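Local coordinates for capsid (Human calicivirus NLV/Boxer/2001/US, PDB 4RDL), which forms the protruding (P) domain of the norovirus capsid protein and, as a dimer, binds histo-blood group antigens such as the Lewis y tetrasaccharide, at residues A[63-67]-A[235-239]; A[113-119]-A[170-176]. All coordinates share one frame. Numbering follows the deposited sequence.

Contact 1: A[63-67]-A[235-239]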
# COMPACT_ATOMS: atom_id res chain seq x y z
N THR A 63 8.53 2.62 -11.07
CA THR A 63 8.25 1.61 -10.06
C THR A 63 9.13 1.73 -8.83
O THR A 63 10.35 1.93 -8.93
CB THR A 63 8.38 0.19 -10.65
OG1 THR A 63 7.51 0.09 -11.79
CG2 THR A 63 7.98 -0.87 -9.62
N THR A 64 8.52 1.60 -7.66
CA THR A 64 9.28 1.53 -6.44
C THR A 64 8.84 0.34 -5.59
O THR A 64 8.11 -0.53 -6.08
CB THR A 64 9.29 2.89 -5.68
OG1 THR A 64 10.29 2.87 -4.65
CG2 THR A 64 7.91 3.21 -5.10
N VAL A 65 9.29 0.29 -4.35
CA VAL A 65 9.18 -0.92 -3.54
C VAL A 65 7.83 -1.09 -2.84
O VAL A 65 7.23 -2.17 -2.90
CB VAL A 65 10.32 -0.96 -2.50
CG1 VAL A 65 10.15 -2.13 -1.54
CG2 VAL A 65 11.68 -1.03 -3.19
N SER A 66 7.35 -0.04 -2.18
CA SER A 66 6.17 -0.16 -1.33
C SER A 66 4.85 0.13 -2.04
O SER A 66 4.73 1.10 -2.81
CB SER A 66 6.29 0.76 -0.11
OG SER A 66 5.15 0.64 0.73
N ALA A 67 3.84 -0.69 -1.75
CA ALA A 67 2.49 -0.44 -2.26
C ALA A 67 1.94 0.89 -1.75
O ALA A 67 1.02 1.44 -2.33
CB ALA A 67 1.55 -1.58 -1.91
N GLN A 235 2.34 -6.10 -6.75
CA GLN A 235 3.35 -5.25 -6.14
C GLN A 235 4.31 -6.05 -5.26
O GLN A 235 5.51 -5.78 -5.22
CB GLN A 235 2.70 -4.14 -5.32
CG GLN A 235 3.73 -3.18 -4.73
CD GLN A 235 4.54 -2.48 -5.80
OE1 GLN A 235 4.07 -2.29 -6.92
NE2 GLN A 235 5.77 -2.09 -5.46
N GLU A 236 3.79 -7.04 -4.55
CA GLU A 236 4.65 -7.78 -3.64
C GLU A 236 5.65 -8.67 -4.39
O GLU A 236 6.67 -9.04 -3.84
CB GLU A 236 3.83 -8.56 -2.60
CG GLU A 236 3.19 -7.67 -1.53
CD GLU A 236 1.91 -6.97 -1.99
OE1 GLU A 236 1.39 -6.14 -1.22
OE2 GLU A 236 1.43 -7.25 -3.12
N PHE A 237 5.38 -8.99 -5.66
CA PHE A 237 6.41 -9.62 -6.48
C PHE A 237 7.56 -8.64 -6.70
O PHE A 237 8.73 -9.02 -6.66
CB PHE A 237 5.89 -10.04 -7.86
CG PHE A 237 5.27 -11.42 -7.91
CD1 PHE A 237 4.29 -11.80 -7.01
CD2 PHE A 237 5.64 -12.31 -8.90
CE1 PHE A 237 3.71 -13.06 -7.08
CE2 PHE A 237 5.06 -13.58 -8.98
CZ PHE A 237 4.11 -13.95 -8.07
N VAL A 238 7.23 -7.38 -6.95
CA VAL A 238 8.25 -6.37 -7.19
C VAL A 238 9.19 -6.25 -5.99
O VAL A 238 10.42 -6.34 -6.12
CB VAL A 238 7.64 -4.98 -7.52
CG1 VAL A 238 8.75 -3.94 -7.68
CG2 VAL A 238 6.78 -5.05 -8.77
N SER A 239 8.62 -6.04 -4.80
CA SER A 239 9.47 -5.89 -3.61
C SER A 239 10.24 -7.17 -3.32
O SER A 239 11.37 -7.12 -2.85
CB SER A 239 8.66 -5.44 -2.40
OG SER A 239 7.54 -6.27 -2.17
O HOH W 1 5.64 -4.27 -1.97

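Contact 2: A[113-119]-A[170-176]. With GAL (beta-D-galactopyranose), chain C; FUC (alpha-L-fucopyranose), chain B; FUC (alpha-L-fucopyranose), chain D.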
# COMPACT_ATOMS: atom_id res chain seq x y z
N CYS A 113 -6.20 10.74 -19.65
CA CYS A 113 -7.43 10.68 -18.89
C CYS A 113 -7.44 11.67 -17.74
O CYS A 113 -6.46 12.40 -17.52
CB CYS A 113 -7.68 9.25 -18.39
SG CYS A 113 -6.32 8.60 -17.37
N ASP A 114 -8.56 11.72 -17.02
CA ASP A 114 -8.72 12.65 -15.92
C ASP A 114 -8.46 11.93 -14.60
O ASP A 114 -9.17 10.98 -14.25
CB ASP A 114 -10.12 13.25 -15.90
CG ASP A 114 -10.36 14.24 -17.04
OD1 ASP A 114 -9.49 14.39 -17.92
OD2 ASP A 114 -11.44 14.86 -17.04
N LEU A 115 -7.41 12.36 -13.91
CA LEU A 115 -7.05 11.81 -12.61
C LEU A 115 -7.71 12.64 -11.51
O LEU A 115 -7.39 13.82 -11.34
CB LEU A 115 -5.54 11.83 -12.42
CG LEU A 115 -4.70 11.27 -13.57
CD1 LEU A 115 -3.22 11.52 -13.31
CD2 LEU A 115 -4.99 9.77 -13.76
N HIS A 116 -8.63 12.02 -10.79
CA HIS A 116 -9.32 12.71 -9.70
C HIS A 116 -8.59 12.40 -8.42
O HIS A 116 -8.65 11.27 -7.90
CB HIS A 116 -10.78 12.25 -9.63
CG HIS A 116 -11.55 12.54 -10.88
ND1 HIS A 116 -12.30 13.68 -11.05
CD2 HIS A 116 -11.63 11.85 -12.05
CE1 HIS A 116 -12.83 13.68 -12.26
NE2 HIS A 116 -12.44 12.58 -12.89
N MET A 117 -7.88 13.40 -7.91
CA MET A 117 -6.97 13.23 -6.78
C MET A 117 -7.58 13.76 -5.50
O MET A 117 -8.29 14.78 -5.50
CB MET A 117 -5.65 13.96 -7.03
CG MET A 117 -5.00 13.70 -8.38
SD MET A 117 -4.48 12.00 -8.65
CE MET A 117 -3.12 11.83 -7.51
N THR A 118 -7.28 13.09 -4.41
CA THR A 118 -7.54 13.64 -3.09
C THR A 118 -6.18 14.03 -2.52
O THR A 118 -5.20 13.33 -2.74
CB THR A 118 -8.23 12.61 -2.20
OG1 THR A 118 -9.57 12.41 -2.68
CG2 THR A 118 -8.29 13.08 -0.75
N PHE A 119 -6.10 15.14 -1.80
CA PHE A 119 -4.81 15.54 -1.27
C PHE A 119 -4.88 16.10 0.14
O PHE A 119 -5.94 16.53 0.61
CB PHE A 119 -4.08 16.52 -2.20
CG PHE A 119 -4.75 17.87 -2.33
CD1 PHE A 119 -4.52 18.87 -1.39
CD2 PHE A 119 -5.58 18.14 -3.41
CE1 PHE A 119 -5.13 20.11 -1.52
CE2 PHE A 119 -6.17 19.38 -3.55
CZ PHE A 119 -5.95 20.36 -2.61
N LEU A 170 -0.74 13.77 -2.81
CA LEU A 170 -1.96 13.50 -3.55
C LEU A 170 -2.10 12.00 -3.78
O LEU A 170 -1.10 11.30 -3.98
CB LEU A 170 -1.94 14.22 -4.90
CG LEU A 170 -1.69 15.74 -4.86
CD1 LEU A 170 -0.24 16.05 -5.26
CD2 LEU A 170 -2.65 16.43 -5.80
N GLU A 171 -3.33 11.52 -3.73
CA GLU A 171 -3.61 10.12 -4.01
C GLU A 171 -4.70 10.01 -5.06
O GLU A 171 -5.62 10.82 -5.12
CB GLU A 171 -4.03 9.38 -2.74
CG GLU A 171 -4.04 7.87 -2.96
CD GLU A 171 -4.82 7.11 -1.91
OE1 GLU A 171 -5.00 5.89 -2.10
OE2 GLU A 171 -5.25 7.74 -0.92
N LEU A 172 -4.60 8.98 -5.90
CA LEU A 172 -5.57 8.77 -6.96
C LEU A 172 -6.86 8.17 -6.40
O LEU A 172 -6.89 7.01 -5.99
CB LEU A 172 -4.97 7.84 -8.02
CG LEU A 172 -5.86 7.63 -9.24
CD1 LEU A 172 -6.11 8.95 -9.98
CD2 LEU A 172 -5.23 6.60 -10.17
N THR A 173 -7.92 8.96 -6.39
CA THR A 173 -9.20 8.49 -5.84
C THR A 173 -10.03 7.77 -6.90
O THR A 173 -10.58 6.69 -6.65
CB THR A 173 -10.01 9.65 -5.25
OG1 THR A 173 -9.21 10.26 -4.22
CG2 THR A 173 -11.32 9.17 -4.64
N TRP A 174 -10.13 8.37 -8.08
CA TRP A 174 -10.80 7.73 -9.20
C TRP A 174 -10.33 8.34 -10.52
O TRP A 174 -9.61 9.34 -10.53
CB TRP A 174 -12.34 7.77 -9.03
CG TRP A 174 -12.98 9.14 -9.05
CD1 TRP A 174 -12.94 10.08 -8.06
CD2 TRP A 174 -13.81 9.68 -10.08
NE1 TRP A 174 -13.67 11.19 -8.44
CE2 TRP A 174 -14.22 10.96 -9.67
CE3 TRP A 174 -14.24 9.20 -11.33
CZ2 TRP A 174 -15.04 11.78 -10.46
CZ3 TRP A 174 -15.06 10.00 -12.10
CH2 TRP A 174 -15.45 11.28 -11.67
N VAL A 175 -10.72 7.70 -11.62
CA VAL A 175 -10.29 8.08 -12.96
C VAL A 175 -11.50 8.12 -13.88
O VAL A 175 -12.39 7.29 -13.77
CB VAL A 175 -9.26 7.05 -13.52
CG1 VAL A 175 -8.85 7.41 -14.95
CG2 VAL A 175 -8.04 6.96 -12.61
N SER A 176 -11.53 9.11 -14.76
CA SER A 176 -12.54 9.14 -15.81
C SER A 176 -11.91 9.48 -17.16
O SER A 176 -10.75 9.91 -17.23
CB SER A 176 -13.65 10.14 -15.48
OG SER A 176 -13.13 11.45 -15.38
C1 GAL C . -17.14 14.75 -16.78
C2 GAL C . -16.01 14.48 -15.81
C3 GAL C . -14.68 14.68 -16.44
C4 GAL C . -14.55 13.95 -17.65
C5 GAL C . -15.66 14.31 -18.58
C6 GAL C . -15.64 13.58 -19.85
O2 GAL C . -16.16 15.35 -14.68
O3 GAL C . -13.64 14.36 -15.49
O4 GAL C . -14.55 12.51 -17.36
O5 GAL C . -16.98 14.04 -17.94
O6 GAL C . -16.55 13.98 -20.77
C1 FUC B . -16.13 14.65 -13.49
C2 FUC B . -15.97 15.59 -12.38
C3 FUC B . -17.14 16.48 -12.26
C4 FUC B . -18.42 15.73 -12.13
C5 FUC B . -18.57 14.67 -13.20
C6 FUC B . -19.77 13.82 -12.99
O2 FUC B . -14.81 16.36 -12.59
O3 FUC B . -16.98 17.38 -11.21
O4 FUC B . -18.47 15.13 -10.88
O5 FUC B . -17.40 13.85 -13.31
C1 FUC D . -20.13 11.37 -17.41
C2 FUC D . -19.71 10.38 -18.47
C3 FUC D . -18.25 10.41 -18.64
C4 FUC D . -17.55 10.16 -17.41
C5 FUC D . -18.00 11.07 -16.32
C6 FUC D . -17.43 10.69 -15.05
O2 FUC D . -20.36 10.68 -19.69
O3 FUC D . -17.85 9.47 -19.66
O4 FUC D . -17.76 8.79 -16.98
O5 FUC D . -19.49 11.10 -16.20

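Contact 1: A[63-67]-A[235-239]
The first turn of helix 235-244 meets the loop 63-67 chiefly through the side chain of Gln235. With chi1 t and chi2 p, the side chain runs out from the helix and bends so that its amide nitrogen lies between two successive carbonyls: Gln235 NE2 donates to Thr64 O and to Val65 O, both at 2.9 Å, the second bond being the straighter (161° against 136°). The aliphatic part of the same side chain packs on the loop, Gln235 CG lying 3.9 Å from Ala67 CB. One turn on, Val238 in the t rotamer places CG1 3.7 Å from Thr63 CG2. The m rotamer of Thr63 sends its methyl to the helix, while its hydroxyl bonds to Gln49 and Arg52. Ser239 CB lies 3.7 Å from Val65 CG1, and the p rotamer (52°) carries Ser239 OG to a water, 2.8 Å from it and 2.8 Å from Val65 O. Across the dimer interface, Ser66 OG is hydrogen-bonded to Glu236 of the second subunit, and Ala67 packs on its own counterpart there. The chemistry thus ties the loop before strand 72-80 to the start of helix 235-244: one amide and one water serve Thr64 O and Val65 O amid small apolar contacts.

Contact 2: A[113-119]-A[170-176]
Strands 113-119 and 170-176 run antiparallel, their short axes crossing at 134°, so the pair is strongly twisted. Regular pairing at both ends (Asp114 with Ser176, Thr118 with Glu171) is interrupted by a classic beta bulge: Thr173 N and Trp174 N both donate to His116 O, at 2.9 and 3.3 Å. In the bulge Thr173 turns its side chain toward strand 113-119, its OG1 hydrogen-bonded to Thr118 OG1 at 2.7 Å. The His116 ring lies flat on the six-membered ring of Trp174, centroids 3.6 Å apart and planes at 7°, while His116 CB sits over the five-membered ring in a CH-pi contact. Ser176 closes the row, its OG hydrogen-bonded to His116 NE2 at 2.8 Å. On the other face the apolar side chains interlock. Leu172 CD1 fits between Leu115 and Met117, 3.8 Å from Leu115 CB and 3.7 Å from Met117 SD; Met117, m at all three chi angles, curls back to set CE 3.7 Å from Leu170 CB. Leu170 CG abuts Phe119 CB at 3.7 Å, and Met73 of strand 72-80 touches this row. The face of Asp114, His116, Trp174 and Ser176 ends in a hollow for sugar: galactose O3 donates to Asp114 OD2 at 2.7 Å, and galactose O4 is hydrogen-bonded to Ser176 OG at 2.7 Å. The fucose linked to that galactose sits at the edges of both stacked rings. Gly130 N of the second subunit hydrogen-bonds a fucose of the glycan. A bulged antiparallel pair with a stacked His-Trp wall belongs here to the histo-blood group antigen site at the P-dimer interface.

How the contacts relate
Both contacts are largely buried and both reach the second subunit, yet they hold different elements. Contact 1 joins a loop to helix 235-244, its centre about 9 Å from the chain centre; contact 2 joins two neighbouring strands of an antiparallel sheet, its centre about 14 Å from that of the chain, and opens at one end onto bound glycan. The centres of the two contacts are about 21 Å apart and their nearest atoms about 7 Å, without touching, and contact 2 is nested in the loop that contact 1 closes. Chemistry follows place: 63-67/235-239 buries 275 Å² and relies on side chain-to-backbone bonds and water, whereas 113-119/170-176 buries 698 Å² through a backbone ladder, an aromatic stack and apolar packing.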